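Local coordinates for sensor protein (Rhodopseudomonas palustris, PDB 2OOL) that senses light through a biliverdin bound in its PAS-GAF part, the piece described here, and in full length probably signals as a histidine kinase, at residues Leu45-Glu50 with Asp126-Leu131; Val58-Glu63 with Arg239-Val244; Glu132-Asp137 with Pro303-Tyr308; Ile284-Asp289 with Gln319-Gln324. One frame throughout, in Å; residues are numbered along the deposited sequence.

Overall arrangement
Interactions 1 and 2 are buried contacts in one antiparallel sheet, that of the PAS domain, where strands 44-48 and 55-59 are neighbours; interaction 2 adds a strand from the GAF part of the chain. Interaction 3 also uses strand 128-134, the strand of interaction 1, but at its far end, where a partly buried junction meets the start of helix 308-332. The same helix returns in interaction 4, inside the GAF domain, about 24 Å from interaction 3 between centres and likewise partly buried. Chemistry follows place: backbone ladders and aliphatic branches in interaction 1, a ladder plus a serine hydroxyl bonded to the following turn in interaction 2, carboxylates and a water in interaction 3, a guanidinium and a water in interaction 4.

Interaction 1: residues Leu45-Glu50 with Asp126-Leu131; sequences LFVVSE and DSIVIL
Val47 spreads its two methyl branches over two neighbours on the opposite strand: CG1 meets Ile128 CD1 at 3.8 Å, while CG2 lies 4.2 Å from Ile130 CG1. With CG1 anti to the backbone N (chi1 -179°), the first branch is the one that reaches Ile128. Ile130 turns its other branch to Leu45, CG2 resting 3.8 Å from Leu45 CG, and the aliphatic chains cross obliquely rather than lying in line. Beneath them the backbones pair in antiparallel fashion. Phe46 and Leu131 form a hydrogen-bonded pair, in which Phe46 N donates to Leu131 O at 2.9 Å and Leu131 N donates back to Phe46 O at 2.7 Å; Val47 and Ile130 follow as a non-hydrogen-bonded pair. This is the centre of the PAS sheet, where strand 44-48 lies between strands 55-59 and 128-134. On the face that carries Phe46 and Leu131, Val129 sets CG1 at 4.0 Å from Val48 CG2. Its CG2 branch meets the end of Glu50, with OE1 at 3.2 Å, the two side chains crossing at about a right angle. That carboxylate is engaged in a salt bridge with Arg124 on strand 114-125, and the methyl group of Val129 packs beside it. Further along the same face, the Phe46 ring packs on Val58 and Leu133.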
loop_
_atom_site.group_PDB
_atom_site.type_symbol
_atom_site.label_atom_id
_atom_site.label_comp_id
_atom_site.label_asym_id
_atom_site.label_seq_id
_atom_site.Cartn_x
_atom_site.Cartn_y
_atom_site.Cartn_z
ATOM N N LEU A 45 -13.018 -22.418 11.261
ATOM C CA LEU A 45 -11.677 -23.022 11.320
ATOM C C LEU A 45 -11.692 -24.514 10.993
ATOM O O LEU A 45 -12.557 -25.240 11.474
ATOM C CB LEU A 45 -11.066 -22.805 12.716
ATOM C CG LEU A 45 -9.657 -23.274 13.033
ATOM C CD1 LEU A 45 -9.086 -22.398 14.149
ATOM C CD2 LEU A 45 -9.569 -24.803 13.410
ATOM N N PHE A 46 -10.707 -24.944 10.196
ATOM C CA PHE A 46 -10.497 -26.348 9.879
ATOM C C PHE A 46 -9.051 -26.676 10.151
ATOM O O PHE A 46 -8.161 -25.893 9.834
ATOM C CB PHE A 46 -10.740 -26.573 8.404
ATOM C CG PHE A 46 -12.121 -26.226 7.964
ATOM C CD1 PHE A 46 -13.073 -27.227 7.793
ATOM C CD2 PHE A 46 -12.478 -24.902 7.712
ATOM C CE1 PHE A 46 -14.341 -26.932 7.343
ATOM C CE2 PHE A 46 -13.780 -24.584 7.305
ATOM C CZ PHE A 46 -14.703 -25.573 7.119
ATOM N N VAL A 47 -8.810 -27.796 10.791
ATOM C CA VAL A 47 -7.510 -28.431 10.724
ATOM C C VAL A 47 -7.588 -29.428 9.623
ATOM O O VAL A 47 -8.514 -30.207 9.602
ATOM C CB VAL A 47 -7.140 -29.136 12.052
ATOM C CG1 VAL A 47 -5.782 -29.754 11.920
ATOM C CG2 VAL A 47 -7.233 -28.071 13.245
ATOM N N VAL A 48 -6.637 -29.396 8.701
ATOM C CA VAL A 48 -6.601 -30.360 7.617
ATOM C C VAL A 48 -5.214 -31.006 7.478
ATOM O O VAL A 48 -4.183 -30.389 7.751
ATOM C CB VAL A 48 -6.973 -29.717 6.262
ATOM C CG1 VAL A 48 -8.387 -29.102 6.306
ATOM C CG2 VAL A 48 -5.970 -28.660 5.906
ATOM N N SER A 49 -5.189 -32.240 7.008
ATOM C CA SER A 49 -3.936 -32.940 6.821
ATOM C C SER A 49 -3.262 -32.467 5.539
ATOM O O SER A 49 -3.921 -32.062 4.594
ATOM C CB SER A 49 -4.184 -34.434 6.748
ATOM O OG SER A 49 -4.834 -34.714 5.543
ATOM N N GLU A 50 -1.936 -32.535 5.510
ATOM C CA GLU A 50 -1.163 -31.918 4.426
ATOM C C GLU A 50 -1.137 -32.830 3.217
ATOM O O GLU A 50 -0.760 -32.407 2.125
ATOM C CB GLU A 50 0.274 -31.655 4.890
ATOM C CG GLU A 50 0.758 -30.206 4.683
ATOM C CD GLU A 50 1.945 -29.928 5.571
ATOM O OE1 GLU A 50 1.988 -28.888 6.273
ATOM O OE2 GLU A 50 2.837 -30.799 5.594
ATOM N N ASP A 126 2.888 -26.938 14.867
ATOM C CA ASP A 126 2.666 -28.260 15.503
ATOM C C ASP A 126 2.311 -29.388 14.603
ATOM O O ASP A 126 1.465 -30.250 14.915
ATOM C CB ASP A 126 1.620 -28.154 16.607
ATOM C CG ASP A 126 2.162 -27.404 17.842
ATOM O OD1 ASP A 126 3.273 -26.834 17.770
ATOM O OD2 ASP A 126 1.514 -27.470 18.913
ATOM N N SER A 127 3.020 -29.452 13.490
ATOM C CA SER A 127 2.906 -30.577 12.600
ATOM C C SER A 127 1.534 -30.648 11.954
ATOM O O SER A 127 1.181 -31.661 11.351
ATOM C CB SER A 127 3.294 -31.898 13.361
ATOM O OG SER A 127 4.264 -31.551 14.381
ATOM N N ILE A 128 0.751 -29.559 12.038
ATOM C CA ILE A 128 -0.580 -29.529 11.403
ATOM C C ILE A 128 -0.851 -28.251 10.639
ATOM O O ILE A 128 -0.163 -27.265 10.812
ATOM C CB ILE A 128 -1.735 -29.762 12.439
ATOM C CG1 ILE A 128 -1.717 -28.705 13.540
ATOM C CG2 ILE A 128 -1.660 -31.200 13.027
ATOM C CD1 ILE A 128 -3.011 -28.548 14.248
ATOM N N VAL A 129 -1.931 -28.248 9.859
ATOM C CA VAL A 129 -2.313 -27.114 9.027
ATOM C C VAL A 129 -3.667 -26.668 9.460
ATOM O O VAL A 129 -4.557 -27.483 9.562
ATOM C CB VAL A 129 -2.398 -27.536 7.537
ATOM C CG1 VAL A 129 -2.832 -26.366 6.676
ATOM C CG2 VAL A 129 -1.046 -28.125 7.074
ATOM N N ILE A 130 -3.808 -25.370 9.722
ATOM C CA ILE A 130 -5.027 -24.779 10.192
ATOM C C ILE A 130 -5.452 -23.824 9.071
ATOM O O ILE A 130 -4.646 -23.020 8.622
ATOM C CB ILE A 130 -4.815 -24.022 11.508
ATOM C CG1 ILE A 130 -4.516 -24.983 12.672
ATOM C CG2 ILE A 130 -6.022 -23.105 11.842
ATOM C CD1 ILE A 130 -4.307 -24.348 14.057
ATOM N N LEU A 131 -6.681 -23.978 8.589
ATOM C CA LEU A 131 -7.273 -23.054 7.626
ATOM C C LEU A 131 -8.371 -22.258 8.311
ATOM O O LEU A 131 -9.233 -22.827 8.962
ATOM C CB LEU A 131 -7.838 -23.819 6.442
ATOM C CG LEU A 131 -8.681 -22.998 5.421
ATOM C CD1 LEU A 131 -7.821 -21.977 4.660
ATOM C CD2 LEU A 131 -9.388 -23.885 4.456
#

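Interaction 2: residues Val58-Glu63 with Arg239-Val244; sequences VSANVE and RPSPLV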
loop_
_atom_site.group_PDB
_atom_site.type_symbol
_atom_site.label_atom_id
_atom_site.label_comp_id
_atom_site.label_asym_id
_atom_site.label_seq_id
_atom_site.Cartn_x
_atom_site.Cartn_y
_atom_site.Cartn_z
ATOM N N VAL A 58 -12.986 -29.203 13.309
ATOM C CA VAL A 58 -13.714 -28.019 12.834
ATOM C C VAL A 58 -14.328 -27.323 13.997
ATOM O O VAL A 58 -14.647 -27.962 15.007
ATOM C CB VAL A 58 -14.921 -28.327 11.845
ATOM C CG1 VAL A 58 -14.500 -28.139 10.371
ATOM C CG2 VAL A 58 -15.519 -29.675 12.106
ATOM N N SER A 59 -14.477 -26.013 13.852
ATOM C CA SER A 59 -15.298 -25.214 14.738
ATOM C C SER A 59 -16.768 -25.607 14.548
ATOM O O SER A 59 -17.233 -25.874 13.401
ATOM C CB SER A 59 -15.091 -23.698 14.481
ATOM O OG SER A 59 -15.315 -23.340 13.125
ATOM N N ALA A 60 -17.478 -25.652 15.680
ATOM C CA ALA A 60 -18.850 -26.129 15.745
ATOM C C ALA A 60 -19.802 -25.295 14.902
ATOM O O ALA A 60 -20.817 -25.815 14.458
ATOM C CB ALA A 60 -19.345 -26.102 17.209
ATOM N N ASN A 61 -19.496 -23.995 14.753
ATOM C CA ASN A 61 -20.284 -23.064 13.926
ATOM C C ASN A 61 -20.327 -23.422 12.444
ATOM O O ASN A 61 -21.186 -22.952 11.710
ATOM C CB ASN A 61 -19.847 -21.574 14.129
ATOM C CG ASN A 61 -18.458 -21.238 13.551
ATOM O OD1 ASN A 61 -17.602 -22.088 13.441
ATOM N ND2 ASN A 61 -18.255 -19.968 13.168
ATOM N N VAL A 62 -19.421 -24.276 12.003
ATOM C CA VAL A 62 -19.492 -24.850 10.666
ATOM C C VAL A 62 -20.840 -25.558 10.398
ATOM O O VAL A 62 -21.254 -25.653 9.251
ATOM C CB VAL A 62 -18.282 -25.775 10.446
ATOM C CG1 VAL A 62 -18.489 -26.711 9.373
ATOM C CG2 VAL A 62 -17.032 -24.887 10.203
ATOM N N GLU A 63 -21.527 -26.012 11.447
ATOM C CA GLU A 63 -22.862 -26.595 11.306
ATOM C C GLU A 63 -23.814 -25.625 10.620
ATOM O O GLU A 63 -24.647 -26.033 9.801
ATOM C CB GLU A 63 -23.430 -27.002 12.671
ATOM C CG GLU A 63 -24.905 -27.387 12.650
ATOM C CD GLU A 63 -25.249 -28.479 13.675
ATOM O OE1 GLU A 63 -25.048 -28.279 14.898
ATOM O OE2 GLU A 63 -25.710 -29.548 13.239
ATOM N N ARG A 239 -20.033 -15.318 21.375
ATOM C CA ARG A 239 -20.154 -16.607 22.034
ATOM C C ARG A 239 -19.106 -17.502 21.393
ATOM O O ARG A 239 -19.188 -17.746 20.184
ATOM C CB ARG A 239 -21.550 -17.142 21.754
ATOM C CG ARG A 239 -21.897 -18.459 22.398
ATOM C CD ARG A 239 -23.409 -18.835 22.140
ATOM N NE ARG A 239 -24.311 -17.688 22.429
ATOM C CZ ARG A 239 -25.644 -17.753 22.408
ATOM N NH1 ARG A 239 -26.273 -18.905 22.127
ATOM N NH2 ARG A 239 -26.365 -16.661 22.686
ATOM N N PRO A 240 -18.103 -17.970 22.177
ATOM C CA PRO A 240 -17.076 -18.839 21.634
ATOM C C PRO A 240 -17.674 -20.081 20.987
ATOM O O PRO A 240 -18.651 -20.639 21.507
ATOM C CB PRO A 240 -16.260 -19.241 22.876
ATOM C CG PRO A 240 -16.444 -18.073 23.835
ATOM C CD PRO A 240 -17.869 -17.685 23.616
ATOM N N SER A 241 -17.065 -20.523 19.889
ATOM C CA SER A 241 -17.496 -21.733 19.187
ATOM C C SER A 241 -16.404 -22.777 19.321
ATOM O O SER A 241 -15.297 -22.592 18.810
ATOM C CB SER A 241 -17.773 -21.408 17.709
ATOM O OG SER A 241 -18.077 -22.559 16.926
ATOM N N PRO A 242 -16.696 -23.878 20.033
ATOM C CA PRO A 242 -15.667 -24.853 20.303
ATOM C C PRO A 242 -15.202 -25.635 19.102
ATOM O O PRO A 242 -15.920 -25.756 18.123
ATOM C CB PRO A 242 -16.335 -25.760 21.330
ATOM C CG PRO A 242 -17.739 -25.645 21.037
ATOM C CD PRO A 242 -17.951 -24.247 20.693
ATOM N N LEU A 243 -13.970 -26.134 19.189
ATOM C CA LEU A 243 -13.382 -26.995 18.188
ATOM C C LEU A 243 -13.876 -28.394 18.426
ATOM O O LEU A 243 -13.983 -28.830 19.564
ATOM C CB LEU A 243 -11.862 -26.989 18.256
ATOM C CG LEU A 243 -11.224 -25.628 17.992
ATOM C CD1 LEU A 243 -9.706 -25.728 17.943
ATOM C CD2 LEU A 243 -11.788 -24.912 16.785
ATOM N N VAL A 244 -14.148 -29.105 17.347
ATOM C CA VAL A 244 -14.677 -30.469 17.416
ATOM C C VAL A 244 -13.827 -31.350 16.537
ATOM O O VAL A 244 -13.916 -31.242 15.335
ATOM C CB VAL A 244 -16.098 -30.533 16.892
ATOM C CG1 VAL A 244 -16.680 -31.974 17.065
ATOM C CG2 VAL A 244 -16.936 -29.557 17.603
#
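Ser241 reaches from its strand into the turn that ends strand 55-59. Its CB rests against Asn61 CB at 4.1 Å, and OG, set anti to the backbone N (chi1 174°), accepts the backbone N-H of Asn61 at 3.0 Å. The Ala60 N-H is spent on Pro242 O, 2.9 Å away and almost in line with the carbonyl bond, and Ala60 CB touches both Pro242 CG and Val244 CG2. Behind the turn, Val58 and Val244 form an antiparallel hydrogen-bonded pair: Val244 N to Val58 O is 2.7 Å, while Val58 N approaches Val244 O at 3.0 Å from well above the carbonyl plane. Ser59 and Leu243 form the next, non-hydrogen-bonded pair. The type I turn from Ser59 to Val62 is braced from within by Ser59 OG, which donates to Asn61 OD1 at 2.6 Å and is also bonded to Leu45 N. Asn61 ND2 in turn holds Gly43 O. Strand 241-244, from the GAF part of the chain, thus enters the PAS sheet between 55-59 and 38-39, consistent with the knot of bacteriophytochromes, in which the N-terminal chain threads a GAF loop. Three of the four hydrogen bonds across the contact join main-chain groups, which implies that pairing here depends mostly on backbone shape, with the Ser241 hydroxyl adding one bond to the turn that follows strand 55-59.

Interaction 3: residues Glu132-Asp137 with Pro303-Tyr308; sequences ELEPRD and PRFVSY
Glu134 brings its carboxylate to the rim of the Phe305 ring, with CD in the ring plane and OE1 3.4 Å from CZ. The carboxylate and ring planes stand 83° apart, almost perpendicular. The chain of Glu134 runs extended beyond CG, which sets CD at the ring edge; OE1 accepts from a water 2.6 Å away, and the same water accepts the backbone N-H of Tyr308 at 2.8 Å. The other oxygen, OE2, is held by a salt bridge to Arg311, and the positive charge of Arg311, with the nearby N-terminus of a helix, would probably favour the ionised carboxylate. Pro135 follows and sets CG over one face of the ring, 4.2 Å from the ring centroid and 25° off the normal, a CH-pi contact, and CD lies 3.7 Å from CZ. His42 meets the ring as well. The end of PAS strand 128-134 is in this way fitted against the loop that leads from the GAF sheet into helix 308-332, with the two backbones running nearly crosswise. Asp137, past the strand, finishes the contact at the helix N-terminus. Ser307 occupies the N-cap position, where its OG also bonds weakly to Val310 N, and it donates to Asp137 OD1 at a short 2.5 Å, using the anti lone pair of that oxygen. An alanine in place of Asp137 would probably leave the Ser307 hydroxyl without this acceptor and freer to turn away from its place at the cap. Arg150 of the second subunit packs on Asp137.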
loop_
_atom_site.group_PDB
_atom_site.type_symbol
_atom_site.label_atom_id
_atom_site.label_comp_id
_atom_site.label_asym_id
_atom_site.label_seq_id
_atom_site.Cartn_x
_atom_site.Cartn_y
_atom_site.Cartn_z
ATOM N N GLU A 132 -8.360 -20.952 8.157
ATOM C CA GLU A 132 -9.396 -20.154 8.746
ATOM C C GLU A 132 -10.078 -19.326 7.654
ATOM O O GLU A 132 -9.412 -18.826 6.777
ATOM C CB GLU A 132 -8.789 -19.260 9.822
ATOM C CG GLU A 132 -8.255 -20.029 11.034
ATOM C CD GLU A 132 -7.565 -19.132 12.038
ATOM O OE1 GLU A 132 -6.421 -18.734 11.771
ATOM O OE2 GLU A 132 -8.164 -18.836 13.088
ATOM N N LEU A 133 -11.401 -19.215 7.732
ATOM C CA LEU A 133 -12.223 -18.552 6.724
ATOM C C LEU A 133 -12.787 -17.305 7.314
ATOM O O LEU A 133 -13.545 -17.376 8.281
ATOM C CB LEU A 133 -13.381 -19.483 6.311
ATOM C CG LEU A 133 -13.048 -20.786 5.622
ATOM C CD1 LEU A 133 -14.324 -21.424 5.091
ATOM C CD2 LEU A 133 -12.029 -20.569 4.541
ATOM N N GLU A 134 -12.372 -16.157 6.799
ATOM C CA GLU A 134 -12.823 -14.828 7.270
ATOM C C GLU A 134 -13.654 -14.180 6.176
ATOM O O GLU A 134 -13.493 -14.520 5.038
ATOM C CB GLU A 134 -11.617 -13.877 7.506
ATOM C CG GLU A 134 -10.881 -14.049 8.823
ATOM C CD GLU A 134 -9.873 -12.926 9.134
ATOM O OE1 GLU A 134 -9.626 -12.028 8.259
ATOM O OE2 GLU A 134 -9.276 -13.000 10.241
ATOM N N PRO A 135 -14.439 -13.138 6.517
ATOM C CA PRO A 135 -15.057 -12.340 5.469
ATOM C C PRO A 135 -14.021 -11.629 4.610
ATOM O O PRO A 135 -12.926 -11.300 5.078
ATOM C CB PRO A 135 -15.899 -11.309 6.231
ATOM C CG PRO A 135 -15.923 -11.748 7.654
ATOM C CD PRO A 135 -14.739 -12.637 7.866
ATOM N N ARG A 136 -14.360 -11.382 3.362
ATOM C CA ARG A 136 -13.428 -10.778 2.439
ATOM C C ARG A 136 -13.305 -9.260 2.587
ATOM O O ARG A 136 -14.178 -8.599 3.137
ATOM C CB ARG A 136 -13.851 -11.080 0.998
ATOM C CG ARG A 136 -13.972 -12.563 0.689
ATOM C CD ARG A 136 -13.898 -12.858 -0.801
ATOM N NE ARG A 136 -12.659 -12.349 -1.376
ATOM C CZ ARG A 136 -12.368 -12.355 -2.679
ATOM N NH1 ARG A 136 -13.211 -12.902 -3.576
ATOM N NH2 ARG A 136 -11.207 -11.853 -3.101
ATOM N N ASP A 137 -12.228 -8.733 2.029
ATOM C CA ASP A 137 -12.027 -7.315 1.962
ATOM C C ASP A 137 -13.100 -6.676 1.083
ATOM O O ASP A 137 -13.378 -7.163 -0.022
ATOM C CB ASP A 137 -10.642 -6.999 1.408
ATOM C CG ASP A 137 -10.330 -5.515 1.459
ATOM O OD1 ASP A 137 -9.936 -5.006 2.537
ATOM O OD2 ASP A 137 -10.486 -4.864 0.412
ATOM N N PRO A 303 -19.432 -3.219 17.735
ATOM C CA PRO A 303 -18.711 -4.269 16.999
ATOM C C PRO A 303 -18.258 -3.903 15.576
ATOM O O PRO A 303 -19.003 -3.337 14.838
ATOM C CB PRO A 303 -19.727 -5.402 16.961
ATOM C CG PRO A 303 -20.500 -5.232 18.229
ATOM C CD PRO A 303 -20.617 -3.760 18.416
ATOM N N ARG A 304 -17.064 -4.301 15.161
ATOM C CA ARG A 304 -16.587 -3.962 13.833
ATOM C C ARG A 304 -15.402 -4.799 13.350
ATOM O O ARG A 304 -14.403 -4.946 14.093
ATOM C CB ARG A 304 -16.163 -2.528 13.840
ATOM C CG ARG A 304 -15.652 -2.031 12.505
ATOM C CD ARG A 304 -15.510 -0.497 12.534
ATOM N NE ARG A 304 -14.952 -0.043 11.263
ATOM C CZ ARG A 304 -15.590 0.710 10.385
ATOM N NH1 ARG A 304 -16.791 1.179 10.657
ATOM N NH2 ARG A 304 -14.992 1.052 9.248
ATOM N N PHE A 305 -15.469 -5.238 12.089
ATOM C CA PHE A 305 -14.456 -6.114 11.513
ATOM C C PHE A 305 -13.539 -5.342 10.599
ATOM O O PHE A 305 -13.952 -4.401 9.941
ATOM C CB PHE A 305 -15.110 -7.251 10.725
ATOM C CG PHE A 305 -14.125 -8.271 10.166
ATOM C CD1 PHE A 305 -13.915 -8.381 8.792
ATOM C CD2 PHE A 305 -13.407 -9.101 11.016
ATOM C CE1 PHE A 305 -13.035 -9.301 8.275
ATOM C CE2 PHE A 305 -12.506 -10.028 10.517
ATOM C CZ PHE A 305 -12.320 -10.133 9.114
ATOM N N VAL A 306 -12.289 -5.754 10.568
ATOM C CA VAL A 306 -11.289 -5.183 9.701
ATOM C C VAL A 306 -10.693 -6.333 8.892
ATOM O O VAL A 306 -10.287 -7.370 9.468
ATOM C CB VAL A 306 -10.164 -4.428 10.542
ATOM C CG1 VAL A 306 -9.111 -3.796 9.630
ATOM C CG2 VAL A 306 -10.783 -3.364 11.409
ATOM N N SER A 307 -10.699 -6.212 7.563
ATOM C CA SER A 307 -10.291 -7.366 6.696
ATOM C C SER A 307 -8.823 -7.736 6.847
ATOM O O SER A 307 -8.034 -6.955 7.319
ATOM C CB SER A 307 -10.556 -7.071 5.223
ATOM O OG SER A 307 -9.547 -6.206 4.708
ATOM N N TYR A 308 -8.427 -8.930 6.423
ATOM C CA TYR A 308 -7.063 -9.355 6.605
ATOM C C TYR A 308 -6.063 -8.374 5.966
ATOM O O TYR A 308 -4.991 -8.094 6.540
ATOM C CB TYR A 308 -6.872 -10.708 5.983
ATOM C CG TYR A 308 -5.608 -11.406 6.379
ATOM C CD1 TYR A 308 -5.521 -12.069 7.587
ATOM C CD2 TYR A 308 -4.518 -11.422 5.540
ATOM C CE1 TYR A 308 -4.369 -12.739 7.943
ATOM C CE2 TYR A 308 -3.363 -12.095 5.885
ATOM C CZ TYR A 308 -3.291 -12.733 7.087
ATOM O OH TYR A 308 -2.141 -13.413 7.446
HETATM O O HOH W 1 -10.235 -11.002 5.949
#

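Interaction 4: residues Ile284-Asp289 with Gln319-Gln324; sequences ISIVRD and QVLTWQ
Thr322 puts OG1 anti to its carbonyl carbon (chi1 -54°) and CG2 anti to its backbone N, and with these two branches it meets three strand residues. OG1 lies 3.4 Å from Ile286 CG2, while CG2 comes within 3.2 Å of Val287 O and packs on Arg288 CG. The hydroxyl is bonded to Ala318 O one helical turn back and is also joined to a water at 2.8 Å, which accepts the Val287 N-H, also at 2.8 Å. Arg288 bends at chi2 and chi3 and runs past Thr322 in the opposite direction, its NE donating to Thr322 O at 3.1 Å, a bent bond (139°) from above the carbonyl plane. An alanine in place of Arg288 would probably leave Thr322 O without this side-chain donor and open a gap beside Thr322 CG2. Deeper in, Ile286 CD1 touches Leu321 CD2 at 3.9 Å. The axes of strand 284-288 and helix 319-324 pass 8.2 Å apart, inclined by 32°, within strand 280-288 and helix 308-332 of the GAF domain. Leu321 also packs on helix 162-177 and Val320 on helix 142-157, while Trp323 meets Trp323 of the second subunit edge-to-face, so the helix that the strand packs on itself also faces the second subunit.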
loop_
_atom_site.group_PDB
_atom_site.type_symbol
_atom_site.label_atom_id
_atom_site.label_comp_id
_atom_site.label_asym_id
_atom_site.label_seq_id
_atom_site.Cartn_x
_atom_site.Cartn_y
_atom_site.Cartn_z
ATOM N N ILE A 284 -1.754 -4.222 17.320
ATOM C CA ILE A 284 -0.577 -4.569 16.556
ATOM C C ILE A 284 0.618 -4.280 17.457
ATOM O O ILE A 284 0.770 -3.166 18.009
ATOM C CB ILE A 284 -0.449 -3.721 15.267
ATOM C CG1 ILE A 284 -1.695 -3.826 14.348
ATOM C CG2 ILE A 284 0.798 -4.062 14.522
ATOM C CD1 ILE A 284 -2.637 -2.691 14.529
ATOM N N SER A 285 1.484 -5.263 17.594
ATOM C CA SER A 285 2.724 -5.172 18.399
ATOM C C SER A 285 3.782 -4.259 17.784
ATOM O O SER A 285 3.909 -4.165 16.567
ATOM C CB SER A 285 3.306 -6.604 18.590
ATOM O OG SER A 285 2.381 -7.385 19.336
ATOM N N ILE A 286 4.553 -3.583 18.625
ATOM C CA ILE A 286 5.787 -2.939 18.159
ATOM C C ILE A 286 6.926 -3.662 18.831
ATOM O O ILE A 286 6.983 -3.722 20.049
ATOM C CB ILE A 286 5.839 -1.424 18.498
ATOM C CG1 ILE A 286 4.625 -0.708 17.892
ATOM C CG2 ILE A 286 7.210 -0.806 18.065
ATOM C CD1 ILE A 286 4.414 0.725 18.442
ATOM N N VAL A 287 7.805 -4.235 18.022
ATOM C CA VAL A 287 8.832 -5.162 18.497
ATOM C C VAL A 287 10.222 -4.684 18.115
ATOM O O VAL A 287 10.580 -4.603 16.930
ATOM C CB VAL A 287 8.607 -6.588 17.901
ATOM C CG1 VAL A 287 9.760 -7.567 18.241
ATOM C CG2 VAL A 287 7.252 -7.183 18.381
ATOM N N ARG A 288 11.031 -4.415 19.132
ATOM C CA ARG A 288 12.413 -3.985 18.936
ATOM C C ARG A 288 13.364 -4.923 19.695
ATOM O O ARG A 288 13.172 -5.160 20.884
ATOM C CB ARG A 288 12.593 -2.549 19.434
ATOM C CG ARG A 288 11.870 -1.472 18.596
ATOM C CD ARG A 288 12.693 -0.150 18.438
ATOM N NE ARG A 288 13.367 -0.178 17.139
ATOM C CZ ARG A 288 14.677 -0.155 16.915
ATOM N NH1 ARG A 288 15.568 -0.007 17.898
ATOM N NH2 ARG A 288 15.101 -0.244 15.657
ATOM N N ASP A 289 14.380 -5.444 19.010
ATOM C CA ASP A 289 15.350 -6.380 19.611
ATOM C C ASP A 289 14.653 -7.607 20.230
ATOM O O ASP A 289 14.960 -7.992 21.370
ATOM C CB ASP A 289 16.209 -5.682 20.694
ATOM C CG ASP A 289 16.715 -4.292 20.270
ATOM O OD1 ASP A 289 17.015 -4.091 19.068
ATOM O OD2 ASP A 289 16.816 -3.392 21.142
ATOM N N GLN A 319 5.577 -1.650 11.392
ATOM C CA GLN A 319 6.961 -2.019 11.132
ATOM C C GLN A 319 7.817 -0.775 10.705
ATOM O O GLN A 319 8.993 -0.673 11.083
ATOM C CB GLN A 319 7.059 -3.122 10.084
ATOM C CG GLN A 319 6.506 -4.528 10.509
ATOM C CD GLN A 319 6.451 -5.515 9.342
ATOM O OE1 GLN A 319 6.720 -5.129 8.199
ATOM N NE2 GLN A 319 6.039 -6.794 9.614
ATOM N N VAL A 320 7.267 0.141 9.920
ATOM C CA VAL A 320 8.008 1.375 9.565
ATOM C C VAL A 320 8.198 2.290 10.770
ATOM O O VAL A 320 9.279 2.933 10.927
ATOM C CB VAL A 320 7.305 2.169 8.447
ATOM C CG1 VAL A 320 8.026 3.581 8.168
ATOM C CG2 VAL A 320 7.222 1.341 7.195
ATOM N N LEU A 321 7.138 2.392 11.587
ATOM C CA LEU A 321 7.190 3.108 12.868
ATOM C C LEU A 321 8.321 2.493 13.705
ATOM O O LEU A 321 9.180 3.204 14.232
ATOM C CB LEU A 321 5.853 2.983 13.632
ATOM C CG LEU A 321 5.733 3.687 14.999
ATOM C CD1 LEU A 321 6.040 5.217 14.904
ATOM C CD2 LEU A 321 4.406 3.463 15.706
ATOM N N THR A 322 8.321 1.174 13.815
ATOM C CA THR A 322 9.349 0.454 14.567
ATOM C C THR A 322 10.760 0.851 14.148
ATOM O O THR A 322 11.593 1.182 14.993
ATOM C CB THR A 322 9.142 -1.061 14.421
ATOM O OG1 THR A 322 7.785 -1.382 14.792
ATOM C CG2 THR A 322 10.145 -1.854 15.287
ATOM N N TRP A 323 11.034 0.867 12.852
ATOM C CA TRP A 323 12.333 1.347 12.363
ATOM C C TRP A 323 12.643 2.796 12.776
ATOM O O TRP A 323 13.786 3.122 13.149
ATOM C CB TRP A 323 12.365 1.275 10.847
ATOM C CG TRP A 323 13.565 1.864 10.250
ATOM C CD1 TRP A 323 13.668 3.065 9.639
ATOM C CD2 TRP A 323 14.857 1.264 10.188
ATOM N NE1 TRP A 323 14.951 3.268 9.209
ATOM C CE2 TRP A 323 15.707 2.178 9.540
ATOM C CE3 TRP A 323 15.385 0.048 10.639
ATOM C CZ2 TRP A 323 17.063 1.914 9.311
ATOM C CZ3 TRP A 323 16.738 -0.221 10.402
ATOM C CH2 TRP A 323 17.557 0.711 9.750
ATOM N N GLN A 324 11.643 3.672 12.693
ATOM C CA GLN A 324 11.861 5.070 13.000
ATOM C C GLN A 324 12.069 5.341 14.492
ATOM O O GLN A 324 12.803 6.259 14.865
ATOM C CB GLN A 324 10.733 5.939 12.462
ATOM C CG GLN A 324 11.109 7.433 12.356
ATOM C CD GLN A 324 12.094 7.772 11.225
ATOM O OE1 GLN A 324 12.608 6.898 10.513
ATOM N NE2 GLN A 324 12.326 9.051 11.044
HETATM O O HOH W 2 7.389 -4.102 15.239
#